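Local structure of TIR domain-containing adapter molecule 1 (Homo sapiens, 4BSX) at residues R126-S130 with R131-R135; W97-A100 with R101-L105. The protein serves as a signalling adapter of Toll-like receptors in innate immunity, inducing interferon beta, with an N-terminal helical domain structurally similar to IFIT proteins. The protein carries 2 engineered substitutions. One frame throughout, in Å; residues are numbered along the deposited sequence.

Contact 1: residues R126-S130 with R131-R135; sequences RTLSS and RDDHR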
loop_
_atom_site.group_PDB
_atom_site.type_symbol
_atom_site.label_atom_id
_atom_site.label_comp_id
_atom_site.label_asym_id
_atom_site.label_seq_id
_atom_site.Cartn_x
_atom_site.Cartn_y
_atom_site.Cartn_z
ATOM N N ARG A 126 -15.868 4.158 3.711
ATOM C CA ARG A 126 -16.737 3.417 4.619
ATOM C C ARG A 126 -16.066 3.164 5.948
ATOM O O ARG A 126 -16.622 3.449 6.981
ATOM C CB ARG A 126 -17.126 2.095 3.988
ATOM C CG ARG A 126 -18.336 1.419 4.608
ATOM C CD ARG A 126 -18.649 0.166 3.834
ATOM N NE ARG A 126 -18.564 0.457 2.406
ATOM C CZ ARG A 126 -18.255 -0.432 1.474
ATOM N NH1 ARG A 126 -18.015 -1.687 1.821
ATOM N NH2 ARG A 126 -18.188 -0.059 0.199
ATOM N N THR A 127 -14.858 2.642 5.931
ATOM C CA THR A 127 -14.136 2.399 7.169
ATOM C C THR A 127 -13.985 3.679 8.043
ATOM O O THR A 127 -14.373 3.664 9.205
ATOM C CB THR A 127 -12.789 1.766 6.859
ATOM O OG1 THR A 127 -13.003 0.482 6.287
ATOM C CG2 THR A 127 -11.978 1.594 8.108
ATOM N N LEU A 128 -13.459 4.776 7.492
ATOM C CA LEU A 128 -13.274 5.999 8.272
ATOM C C LEU A 128 -14.628 6.577 8.794
ATOM O O LEU A 128 -14.701 7.128 9.869
ATOM C CB LEU A 128 -12.471 7.051 7.473
ATOM C CG LEU A 128 -10.939 6.971 7.626
ATOM C CD1 LEU A 128 -10.413 5.750 6.920
ATOM C CD2 LEU A 128 -10.235 8.228 7.159
ATOM N N SER A 129 -15.693 6.433 8.022
ATOM C CA SER A 129 -17.004 6.872 8.449
ATOM C C SER A 129 -17.524 6.141 9.658
ATOM O O SER A 129 -18.129 6.741 10.556
ATOM C CB SER A 129 -18.003 6.674 7.313
ATOM O OG SER A 129 -17.741 7.653 6.326
ATOM N N SER A 130 -17.313 4.836 9.664
ATOM C CA SER A 130 -17.881 3.990 10.648
ATOM C C SER A 130 -17.303 4.343 12.010
ATOM O O SER A 130 -17.854 3.959 13.054
ATOM C CB SER A 130 -17.594 2.502 10.306
ATOM O OG SER A 130 -16.230 2.156 10.586
ATOM N N ARG A 131 -16.173 5.038 12.023
ATOM C CA ARG A 131 -15.653 5.531 13.315
ATOM C C ARG A 131 -15.575 7.062 13.397
ATOM O O ARG A 131 -14.848 7.637 14.258
ATOM C CB ARG A 131 -14.292 4.938 13.624
ATOM C CG ARG A 131 -13.288 5.020 12.494
ATOM C CD ARG A 131 -11.940 4.605 13.014
ATOM N NE ARG A 131 -10.846 5.181 12.247
ATOM C CZ ARG A 131 -10.186 4.556 11.282
ATOM N NH1 ARG A 131 -10.484 3.295 10.947
ATOM N NH2 ARG A 131 -9.205 5.186 10.650
ATOM N N ASP A 132 -16.323 7.723 12.515
ATOM C CA ASP A 132 -16.288 9.197 12.458
ATOM C C ASP A 132 -14.867 9.785 12.559
ATOM O O ASP A 132 -14.589 10.658 13.405
ATOM C CB ASP A 132 -17.147 9.756 13.598
ATOM C CG ASP A 132 -17.738 11.103 13.270
ATOM O OD1 ASP A 132 -17.163 11.834 12.415
ATOM O OD2 ASP A 132 -18.771 11.435 13.883
ATOM N N ASP A 133 -13.955 9.283 11.729
ATOM C CA ASP A 133 -12.564 9.719 11.766
ATOM C C ASP A 133 -12.484 11.214 11.335
ATOM O O ASP A 133 -13.164 11.617 10.380
ATOM C CB ASP A 133 -11.774 8.854 10.783
ATOM C CG ASP A 133 -10.295 8.877 11.034
ATOM O OD1 ASP A 133 -9.690 9.968 10.949
ATOM O OD2 ASP A 133 -9.749 7.786 11.303
ATOM N N HIS A 134 -11.664 12.017 12.035
ATOM C CA HIS A 134 -11.529 13.452 11.707
ATOM C C HIS A 134 -10.759 13.650 10.398
ATOM O O HIS A 134 -10.729 14.738 9.865
ATOM C CB HIS A 134 -10.826 14.248 12.810
ATOM C CG HIS A 134 -9.451 13.750 13.116
ATOM N ND1 HIS A 134 -8.344 14.106 12.371
ATOM C CD2 HIS A 134 -9.004 12.907 14.077
ATOM C CE1 HIS A 134 -7.274 13.506 12.860
ATOM N NE2 HIS A 134 -7.647 12.768 13.893
ATOM N N ARG A 135 -10.160 12.591 9.874
ATOM C CA ARG A 135 -9.486 12.705 8.598
ATOM C C ARG A 135 -10.402 12.258 7.469
ATOM O O ARG A 135 -9.960 12.089 6.345
ATOM C CB ARG A 135 -8.200 11.875 8.589
ATOM C CG ARG A 135 -7.194 12.255 9.697
ATOM C CD ARG A 135 -5.899 11.455 9.544
ATOM N NE ARG A 135 -5.289 11.636 8.210
ATOM C CZ ARG A 135 -4.157 11.049 7.797
ATOM N NH1 ARG A 135 -3.499 10.225 8.609
ATOM N NH2 ARG A 135 -3.670 11.279 6.568
#
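Leu128 and Asp133 meet where helix 114-130 ends in a Schellman motif, a worked example of how a chain leaves a helix. Backbone bonds define it. Asp133 N reaches Leu128 O at 2.9 Å on a nearly straight line (175°), and Asp132 N bonds to Ser129 O at 2.8 Å. Asp132, with positive phi, is the C-prime residue that reverses the chain; a weak bond also runs from Arg131 N to Leu128 O.

The ionic part falls to Arg131 and Asp133. With its CG set between backbone N and carbonyl carbon (chi1 49°), Arg131 sends an extended chain across the end of the helix and grips one oxygen side-on: NE lies 3.0 Å and NH2 2.7 Å from Asp133 OD2, both on its anti side. Arg131 NH1 has a second carboxylate, that of Asp94.

A side-chain-to-backbone bond closes an Asx turn before helix 136-147: Asp133 OD1 accepts Arg135 N at 2.9 Å through its anti lone pair. At Asp133, an alanine here would probably leave NE and NH2 of Arg131 without that carboxylate, though NH1 would keep Asp94, and Arg135 N without its acceptor.

Carbon contacts sit beside these bonds. Leu128 CG packs 3.8 Å from Asp133 CB. The Arg131 guanidinium is met obliquely by Leu128 CG and by Thr127 CG2, the latter 3.6 Å from Arg131 NH1.

Contact 2: residues W97-A100 with R101-L105; sequences WAVA and RLYHL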
loop_
_atom_site.group_PDB
_atom_site.type_symbol
_atom_site.label_atom_id
_atom_site.label_comp_id
_atom_site.label_asym_id
_atom_site.label_seq_id
_atom_site.Cartn_x
_atom_site.Cartn_y
_atom_site.Cartn_z
ATOM N N TRP A 97 -6.858 2.616 3.830
ATOM C CA TRP A 97 -6.416 3.850 3.185
ATOM C C TRP A 97 -5.102 3.548 2.459
ATOM O O TRP A 97 -4.905 3.896 1.308
ATOM C CB TRP A 97 -6.234 4.976 4.220
ATOM C CG TRP A 97 -6.122 6.385 3.626
ATOM C CD1 TRP A 97 -5.841 6.718 2.331
ATOM C CD2 TRP A 97 -6.313 7.629 4.322
ATOM N NE1 TRP A 97 -5.841 8.090 2.178
ATOM C CE2 TRP A 97 -6.124 8.671 3.385
ATOM C CE3 TRP A 97 -6.625 7.963 5.647
ATOM C CZ2 TRP A 97 -6.231 10.028 3.735
ATOM C CZ3 TRP A 97 -6.713 9.304 5.998
ATOM C CH2 TRP A 97 -6.531 10.320 5.043
ATOM N N ALA A 98 -4.204 2.901 3.179
ATOM C CA ALA A 98 -2.973 2.404 2.621
ATOM C C ALA A 98 -3.267 1.534 1.409
ATOM O O ALA A 98 -2.655 1.669 0.353
ATOM C CB ALA A 98 -2.236 1.603 3.678
ATOM N N VAL A 99 -4.223 0.630 1.554
ATOM C CA VAL A 99 -4.583 -0.241 0.442
ATOM C C VAL A 99 -5.099 0.582 -0.757
ATOM O O VAL A 99 -4.647 0.359 -1.884
ATOM C CB VAL A 99 -5.528 -1.387 0.885
ATOM C CG1 VAL A 99 -6.197 -2.071 -0.315
ATOM C CG2 VAL A 99 -4.754 -2.421 1.717
ATOM N N ALA A 100 -6.018 1.524 -0.538
ATOM C CA ALA A 100 -6.430 2.470 -1.607
ATOM C C ALA A 100 -5.232 3.161 -2.355
ATOM O O ALA A 100 -5.206 3.276 -3.587
ATOM C CB ALA A 100 -7.349 3.542 -1.006
ATOM N N ARG A 101 -4.258 3.631 -1.577
ATOM C CA ARG A 101 -3.103 4.308 -2.101
ATOM C C ARG A 101 -2.242 3.328 -2.982
ATOM O O ARG A 101 -1.849 3.626 -4.128
ATOM C CB ARG A 101 -2.334 4.876 -0.920
ATOM C CG ARG A 101 -2.893 6.220 -0.451
ATOM C CD ARG A 101 -2.135 6.856 0.732
ATOM N NE ARG A 101 -2.718 8.174 1.027
ATOM C CZ ARG A 101 -2.294 9.000 1.979
ATOM N NH1 ARG A 101 -1.266 8.657 2.745
ATOM N NH2 ARG A 101 -2.902 10.179 2.170
ATOM N N LEU A 102 -1.989 2.149 -2.436
ATOM C CA LEU A 102 -1.370 1.078 -3.160
ATOM C C LEU A 102 -2.121 0.761 -4.459
ATOM O O LEU A 102 -1.516 0.652 -5.514
ATOM C CB LEU A 102 -1.261 -0.149 -2.275
ATOM C CG LEU A 102 -0.318 -0.008 -1.073
ATOM C CD1 LEU A 102 -0.297 -1.340 -0.344
ATOM C CD2 LEU A 102 1.105 0.440 -1.467
ATOM N N TYR A 103 -3.435 0.642 -4.403
ATOM C CA TYR A 103 -4.157 0.290 -5.605
ATOM C C TYR A 103 -4.151 1.411 -6.597
ATOM O O TYR A 103 -4.262 1.173 -7.821
ATOM C CB TYR A 103 -5.562 -0.170 -5.310
ATOM C CG TYR A 103 -5.638 -1.682 -5.153
ATOM C CD1 TYR A 103 -5.175 -2.285 -4.004
ATOM C CD2 TYR A 103 -6.124 -2.488 -6.160
ATOM C CE1 TYR A 103 -5.217 -3.623 -3.837
ATOM C CE2 TYR A 103 -6.170 -3.865 -5.998
ATOM C CZ TYR A 103 -5.713 -4.422 -4.829
ATOM O OH TYR A 103 -5.742 -5.782 -4.617
ATOM N N HIS A 104 -4.011 2.641 -6.100
ATOM C CA HIS A 104 -3.925 3.731 -7.018
ATOM C C HIS A 104 -2.650 3.598 -7.877
ATOM O O HIS A 104 -2.711 3.725 -9.090
ATOM C CB HIS A 104 -3.929 5.057 -6.290
ATOM C CG HIS A 104 -3.532 6.184 -7.161
ATOM N ND1 HIS A 104 -4.286 6.576 -8.248
ATOM C CD2 HIS A 104 -2.437 6.980 -7.147
ATOM C CE1 HIS A 104 -3.689 7.591 -8.846
ATOM N NE2 HIS A 104 -2.561 7.854 -8.201
ATOM N N LEU A 105 -1.508 3.355 -7.233
ATOM C CA LEU A 105 -0.242 3.163 -7.938
ATOM C C LEU A 105 -0.333 1.952 -8.864
ATOM O O LEU A 105 0.091 2.029 -10.035
ATOM C CB LEU A 105 0.955 3.037 -6.963
ATOM C CG LEU A 105 1.020 4.214 -5.958
ATOM C CD1 LEU A 105 2.075 4.036 -4.821
ATOM C CD2 LEU A 105 1.233 5.497 -6.682
#
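Two successive turns of helix 96-108, in the middle of the all-helical N-terminal domain, bring Trp97 against Arg101 and Val99 against Tyr103, the spacing of four residues that stacks side chains along one side of an alpha helix. The backbone supplies the regular i to i+4 bonds, among them Leu102 N to Ala98 O, almost straight at 178°.

Trp97 and Arg101 carry the main side-chain contact. Trp97 CG stands anti to the backbone N (chi1 -165°), which sends the indole outward from the helix, where its NE1 corner meets the side chain of Arg101, itself running out extended. Trp97 CE2 lies over one face of the guanidinium, but the two planes are 61° apart, making this an inclined contact and no parallel stack. Arg101 NH2 comes within 3.7 Å of Trp97 CZ2. The closest approach of the two side chains, 3.3 Å between Trp97 NE1 and Arg101 NE, pairs two donors that do not bond to each other. Glu142 serves both side chains: its OE2 takes a hydrogen bond from Trp97 NE1 and its OE1 a salt bridge from Arg101 NH2, which is consistent with the acid holding the two groups side by side.

On another side of the helix, Val99 and Tyr103 lie alongside each other, with Val99 CG1 3.8 Å from Tyr103 CD1. Val99 O also meets that ring at its edge, in its plane, 3.4 Å from Tyr103 CD1, while accepting Tyr103 N at 2.8 Å.

Several helices close round these turns: Tyr103 packs against helix 11-19, Leu102 and Leu105 against helix 43-53, and Ala100 and Arg101 against Tyr121 of helix 114-130, while Glu142 reaches in from helix 136-147.

The indole of Trp97 joins the two contacts, whose centres lie about 17 Å apart. Its six-membered ring extends from contact 2 to the turn of contact 1, where Leu128 CD2 packs 3.9 Å from Trp97 CZ3 and Arg135 NH2 comes within 3.4 Å of Trp97 CH2. In the chain, contact 2 comes first, on helix 96-108; contact 1 then closes the following helix, 114-130, and leads into helix 136-147. That last helix reaches both, since Arg135 NH2 pairs with Glu138 and Arg101 NH2 with Glu142. Contact 2 is buried and contact 1 lies at the surface: the centre of contact 1 is about 19 Å from the centre of the chain, that of contact 2 about 5 Å.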